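Thiol-disulfide oxidoreductase (Bacteroides thetaiotaomicron, PDB 3FW2) probably acts as a thiol-disulfide oxidoreductase of the TlpA-like family, the chain here being the C-terminal, thioredoxin-fold domain of a longer protein. Local coordinates at residues A[5-11]-A[126-132]; A[31-37]-A[67-73]. The contacts are given in a common frame with arbitrary orientation. Where two conformers were deposited one is given. Numbering follows the deposited sequence.

Contact 1: A[5-11]-A[126-132]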
# COMPACT_ATOMS: atom_id res chain seq x y z
N SER A 5 -0.17 12.94 -12.97
CA SER A 5 -1.55 12.75 -12.51
C SER A 5 -2.06 13.92 -11.66
O SER A 5 -2.92 13.73 -10.82
CB SER A 5 -1.69 11.45 -11.74
OG SER A 5 -0.74 11.44 -10.71
N GLU A 6 -1.57 15.13 -11.92
CA GLU A 6 -2.14 16.31 -11.28
C GLU A 6 -3.43 16.77 -11.97
O GLU A 6 -3.66 16.53 -13.16
CB GLU A 6 -1.11 17.45 -11.19
CG GLU A 6 -0.75 18.11 -12.51
CD GLU A 6 0.14 19.32 -12.33
OE1 GLU A 6 1.29 19.15 -11.84
OE2 GLU A 6 -0.31 20.43 -12.68
N ILE A 7 -4.28 17.44 -11.19
CA ILE A 7 -5.57 17.94 -11.69
C ILE A 7 -5.36 18.75 -12.98
O ILE A 7 -4.43 19.53 -13.09
CB ILE A 7 -6.34 18.75 -10.59
CG1 ILE A 7 -6.89 17.76 -9.53
CG2 ILE A 7 -7.47 19.54 -11.24
CD1 ILE A 7 -7.16 18.43 -8.15
N GLY A 8 -6.20 18.52 -13.99
CA GLY A 8 -6.11 19.24 -15.26
C GLY A 8 -5.24 18.57 -16.32
O GLY A 8 -5.31 18.94 -17.50
N LYS A 9 -4.44 17.59 -15.93
CA LYS A 9 -3.61 16.82 -16.87
C LYS A 9 -4.48 15.75 -17.47
O LYS A 9 -5.52 15.42 -16.91
CB LYS A 9 -2.45 16.16 -16.14
CG LYS A 9 -1.42 17.12 -15.57
CD LYS A 9 -0.49 17.62 -16.64
CE LYS A 9 0.45 18.70 -16.10
NZ LYS A 9 1.31 18.21 -14.97
N TYR A 10 -4.06 15.20 -18.61
CA TYR A 10 -4.73 14.03 -19.15
C TYR A 10 -4.29 12.79 -18.37
O TYR A 10 -3.10 12.65 -18.07
CB TYR A 10 -4.38 13.86 -20.62
CG TYR A 10 -5.08 14.82 -21.53
CD1 TYR A 10 -6.48 14.75 -21.68
CD2 TYR A 10 -4.37 15.76 -22.28
CE1 TYR A 10 -7.15 15.59 -22.56
CE2 TYR A 10 -5.04 16.61 -23.16
CZ TYR A 10 -6.43 16.53 -23.29
OH TYR A 10 -7.11 17.37 -24.16
N ALA A 11 -5.25 11.92 -18.05
CA ALA A 11 -5.00 10.68 -17.29
C ALA A 11 -3.88 9.83 -17.95
O ALA A 11 -3.96 9.57 -19.13
CB ALA A 11 -6.30 9.84 -17.25
N ASP A 126 -13.18 13.25 -21.73
CA ASP A 126 -11.97 13.38 -22.54
C ASP A 126 -10.67 12.96 -21.84
O ASP A 126 -9.57 13.13 -22.40
CB ASP A 126 -11.86 14.80 -23.14
CG ASP A 126 -11.59 15.86 -22.11
OD1 ASP A 126 -11.56 15.54 -20.90
OD2 ASP A 126 -11.37 17.02 -22.52
N GLY A 127 -10.78 12.40 -20.63
CA GLY A 127 -9.63 11.91 -19.93
C GLY A 127 -8.95 12.90 -19.01
O GLY A 127 -7.93 12.58 -18.39
N LYS A 128 -9.49 14.11 -18.89
CA LYS A 128 -8.85 15.13 -18.05
C LYS A 128 -9.09 14.79 -16.57
O LYS A 128 -10.20 14.39 -16.25
CB LYS A 128 -9.49 16.48 -18.29
CG LYS A 128 -8.57 17.61 -18.20
CD LYS A 128 -7.82 17.75 -19.55
CE LYS A 128 -8.72 18.24 -20.68
NZ LYS A 128 -7.94 18.46 -21.93
N ILE A 129 -8.10 15.01 -15.72
CA ILE A 129 -8.21 14.78 -14.30
C ILE A 129 -8.94 15.93 -13.65
O ILE A 129 -8.40 17.08 -13.58
CB ILE A 129 -6.85 14.55 -13.64
CG1 ILE A 129 -6.21 13.28 -14.22
CG2 ILE A 129 -6.99 14.43 -12.08
CD1 ILE A 129 -4.76 13.10 -13.88
N LEU A 130 -10.16 15.63 -13.19
CA LEU A 130 -11.03 16.62 -12.53
C LEU A 130 -10.81 16.77 -11.03
O LEU A 130 -10.85 17.89 -10.50
CB LEU A 130 -12.51 16.32 -12.80
CG LEU A 130 -12.97 16.24 -14.25
CD1 LEU A 130 -14.45 15.77 -14.35
CD2 LEU A 130 -12.74 17.63 -14.93
N ALA A 131 -10.58 15.67 -10.33
CA ALA A 131 -10.44 15.68 -8.89
C ALA A 131 -9.84 14.37 -8.43
O ALA A 131 -9.89 13.38 -9.14
CB ALA A 131 -11.82 15.83 -8.22
N LYS A 132 -9.25 14.41 -7.25
CA LYS A 132 -8.70 13.23 -6.62
C LYS A 132 -9.18 13.14 -5.19
O LYS A 132 -9.31 14.17 -4.47
CB LYS A 132 -7.18 13.28 -6.63
CG LYS A 132 -6.55 13.27 -8.00
CD LYS A 132 -5.11 13.78 -8.02
CE LYS A 132 -4.18 12.84 -7.34
NZ LYS A 132 -2.79 12.78 -8.04
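Three backbone hydrogen bonds join 5-11 to 126-132: G8 N to I129 O (2.7 Å, 163°), I129 N to K9 O (2.9 Å, 162°) and A11 N to G127 O (2.8 Å, 164°). The last two frame a single beta bridge, Y10 with K128 (CA-CA 4.4 Å). A fourth bond, from K132 NZ to S5 O (2.9 Å), holds the S5 end of the segment. The bridge is reached through a type II turn from E6 to K9, closed by K9 N to E6 O at 3.1 Å; G8 sits there at phi 91°, where a CB would jam against the preceding carbonyl. K9 NZ pairs with E6 OE1 (3.3 Å) and also bonds A3 O. D126 forms an Asx turn, its OD1, whose position is less certain, accepting from K128 N (3.2 Å), which also donates to S124 OG. K128 CD lies 4.1 Å from the Y10 ring centroid and 25° off the normal, a CH-pi contact over the face. I129 points toward the loop: its CD1 reaches S5 CA at 3.5 Å, and its CG2 meets I7 CG1 at 4.2 Å. The same side chain also packs on I121 and L123 of strand 119-123. Thus the loop before strand 16-17 lies along the outermost strand of a thioredoxin-type central mixed sheet, where L130 and A131 both face L122 in a classic beta bulge.

Contact 2: A[31-37]-A[67-73]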
# COMPACT_ATOMS: atom_id res chain seq x y z
N PHE A 31 -17.32 2.68 -20.68
CA PHE A 31 -16.90 3.99 -20.22
C PHE A 31 -16.76 5.02 -21.28
O PHE A 31 -16.66 6.19 -20.98
CB PHE A 31 -15.56 3.85 -19.51
CG PHE A 31 -15.57 2.86 -18.39
CD1 PHE A 31 -16.63 2.76 -17.53
CD2 PHE A 31 -14.50 1.99 -18.23
CE1 PHE A 31 -16.61 1.84 -16.46
CE2 PHE A 31 -14.48 1.07 -17.20
CZ PHE A 31 -15.55 0.98 -16.32
N LYS A 32 -16.74 4.61 -22.54
CA LYS A 32 -16.53 5.61 -23.58
C LYS A 32 -17.60 6.68 -23.59
O LYS A 32 -18.79 6.42 -23.43
CB LYS A 32 -16.39 4.96 -24.97
CG LYS A 32 -17.59 4.29 -25.46
CD LYS A 32 -17.23 3.53 -26.78
CE LYS A 32 -18.44 2.70 -27.27
NZ LYS A 32 -18.16 1.83 -28.47
N GLN A 33 -17.16 7.91 -23.74
CA GLN A 33 -18.02 9.09 -23.72
C GLN A 33 -18.65 9.39 -22.37
O GLN A 33 -19.53 10.24 -22.28
CB GLN A 33 -19.09 9.08 -24.83
CG GLN A 33 -18.60 9.50 -26.20
CD GLN A 33 -17.28 8.86 -26.62
OE1 GLN A 33 -17.22 7.65 -26.90
NE2 GLN A 33 -16.22 9.67 -26.67
N LYS A 34 -18.17 8.73 -21.32
CA LYS A 34 -18.59 9.04 -19.96
C LYS A 34 -17.40 9.56 -19.14
O LYS A 34 -16.26 9.22 -19.39
CB LYS A 34 -19.09 7.76 -19.29
CG LYS A 34 -20.23 7.08 -20.05
CD LYS A 34 -20.96 6.11 -19.12
CE LYS A 34 -21.97 5.27 -19.84
NZ LYS A 34 -22.53 4.27 -18.87
N SER A 35 -17.71 10.35 -18.14
CA SER A 35 -16.77 10.65 -17.07
C SER A 35 -16.57 9.37 -16.27
O SER A 35 -17.40 8.46 -16.32
CB SER A 35 -17.31 11.75 -16.19
OG SER A 35 -17.45 12.96 -16.93
N LEU A 36 -15.44 9.26 -15.57
CA LEU A 36 -15.07 8.00 -14.96
C LEU A 36 -14.52 8.22 -13.56
O LEU A 36 -13.55 8.94 -13.39
CB LEU A 36 -14.08 7.25 -15.83
CG LEU A 36 -13.61 5.88 -15.38
CD1 LEU A 36 -14.72 4.85 -15.27
CD2 LEU A 36 -12.47 5.41 -16.34
N LEU A 37 -15.15 7.56 -12.57
CA LEU A 37 -14.68 7.53 -11.21
C LEU A 37 -13.93 6.23 -11.00
O LEU A 37 -14.51 5.15 -11.09
CB LEU A 37 -15.85 7.58 -10.25
CG LEU A 37 -15.48 7.54 -8.76
CD1 LEU A 37 -14.65 8.75 -8.28
CD2 LEU A 37 -16.73 7.43 -7.91
N ASN A 67 -26.48 5.01 -16.09
CA ASN A 67 -26.42 6.46 -16.34
C ASN A 67 -25.54 6.75 -17.54
O ASN A 67 -24.50 6.12 -17.69
CB ASN A 67 -25.85 7.21 -15.12
CG ASN A 67 -26.03 8.69 -15.21
OD1 ASN A 67 -25.20 9.38 -15.75
ND2 ASN A 67 -27.17 9.19 -14.72
N LYS A 68 -25.95 7.69 -18.38
CA LYS A 68 -25.22 7.98 -19.61
C LYS A 68 -23.93 8.73 -19.41
O LYS A 68 -23.11 8.80 -20.32
CB LYS A 68 -26.05 8.87 -20.56
CG LYS A 68 -27.03 8.20 -21.41
CD LYS A 68 -27.67 9.21 -22.35
CE LYS A 68 -28.86 9.84 -21.72
NZ LYS A 68 -30.10 9.10 -22.16
N TYR A 69 -23.74 9.32 -18.23
CA TYR A 69 -22.73 10.36 -18.09
C TYR A 69 -21.58 9.99 -17.17
O TYR A 69 -20.59 10.68 -17.18
CB TYR A 69 -23.38 11.66 -17.64
CG TYR A 69 -24.49 12.07 -18.60
CD1 TYR A 69 -24.21 12.35 -19.91
CD2 TYR A 69 -25.82 12.06 -18.18
CE1 TYR A 69 -25.26 12.67 -20.82
CE2 TYR A 69 -26.87 12.38 -19.05
CZ TYR A 69 -26.57 12.69 -20.36
OH TYR A 69 -27.62 12.98 -21.23
N ILE A 70 -21.74 8.94 -16.38
CA ILE A 70 -20.77 8.56 -15.35
C ILE A 70 -20.63 7.05 -15.32
O ILE A 70 -21.64 6.31 -15.36
CB ILE A 70 -21.12 9.16 -13.94
CG1 ILE A 70 -20.04 8.79 -12.90
CG2 ILE A 70 -22.39 8.61 -13.41
CD1 ILE A 70 -18.70 9.49 -13.14
N GLY A 71 -19.37 6.61 -15.28
CA GLY A 71 -19.00 5.22 -15.09
C GLY A 71 -18.07 5.05 -13.89
O GLY A 71 -17.49 6.03 -13.42
N MSE A 72 -17.94 3.81 -13.42
CA MSE A 72 -17.09 3.49 -12.26
C MSE A 72 -16.17 2.31 -12.55
O MSE A 72 -16.58 1.27 -13.14
CB MSE A 72 -17.97 3.17 -11.04
CG MSE A 72 -18.72 4.34 -10.57
SE MSE A 72 -19.99 3.77 -9.12
CE MSE A 72 -18.74 3.05 -7.78
N LEU A 73 -14.93 2.40 -12.08
CA LEU A 73 -13.97 1.33 -12.26
C LEU A 73 -13.18 1.17 -10.95
O LEU A 73 -12.59 2.12 -10.49
CB LEU A 73 -12.93 1.67 -13.35
CG LEU A 73 -11.84 0.64 -13.62
CD1 LEU A 73 -12.44 -0.71 -14.04
CD2 LEU A 73 -10.86 1.20 -14.68
O HOH W 1 -19.76 13.14 -18.38
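Strands 35-37 and 70-73 run parallel, their short axes 4.6 Å apart at closest and 33° between directions. The pairs S35-I70, L36-G71 and L37-M72 each hold a CA-CA distance of 4.8 Å. Hydrogen bonds alternate in a parallel ladder: S35 N to Y69 O (3.1 Å), G71 N to S35 O (2.9 Å), L37 N to G71 O (2.9 Å) and L73 N to L37 O (3.0 Å). K34 NZ donates to N67 O (2.9 Å), and a water links S35 OG (2.7 Å) with Y69 O (2.9 Å). G71 leaves room for F31, since an ideal CB would clash with F31 CD1; F31 CZ reaches L73 CB at 4.0 Å. On the face carrying S35, I70, L37 and selenomethionine M72, L37 CB meets M72 CG at 4.3 Å. The contact pairs the N-terminal parts of both strands of a beta-alpha-beta unit in the thioredoxin-type sheet; connecting helix 48-64 packs on L37, I70 and M72, helix 136-149 on S35 and I70, and strands 119-123 and 96-98 flank the pair.

How the contacts relate
Both contacts reach the same five-stranded mixed sheet, ordered 96-98, 70-76, 35-41, 119-123, 129-132. Contact 2 pairs two inner, parallel strands; contact 1 joins the N-terminal loop to the outermost strand 129-132, and strand 119-123 lies between the two sites. Their centres are 14 Å apart and their nearest atoms about 5 Å, without touching. Along the chain, contact 2 is nested inside the loop that contact 1 closes, so the order is 5-11, 31-37, 67-73, 126-132. Contact 1 thus lays the N-terminal loop on the edge strand, shortly before the C-terminal helix 136-149, whereas contact 2 joins two of the three parallel strands through the beta-alpha-beta crossover.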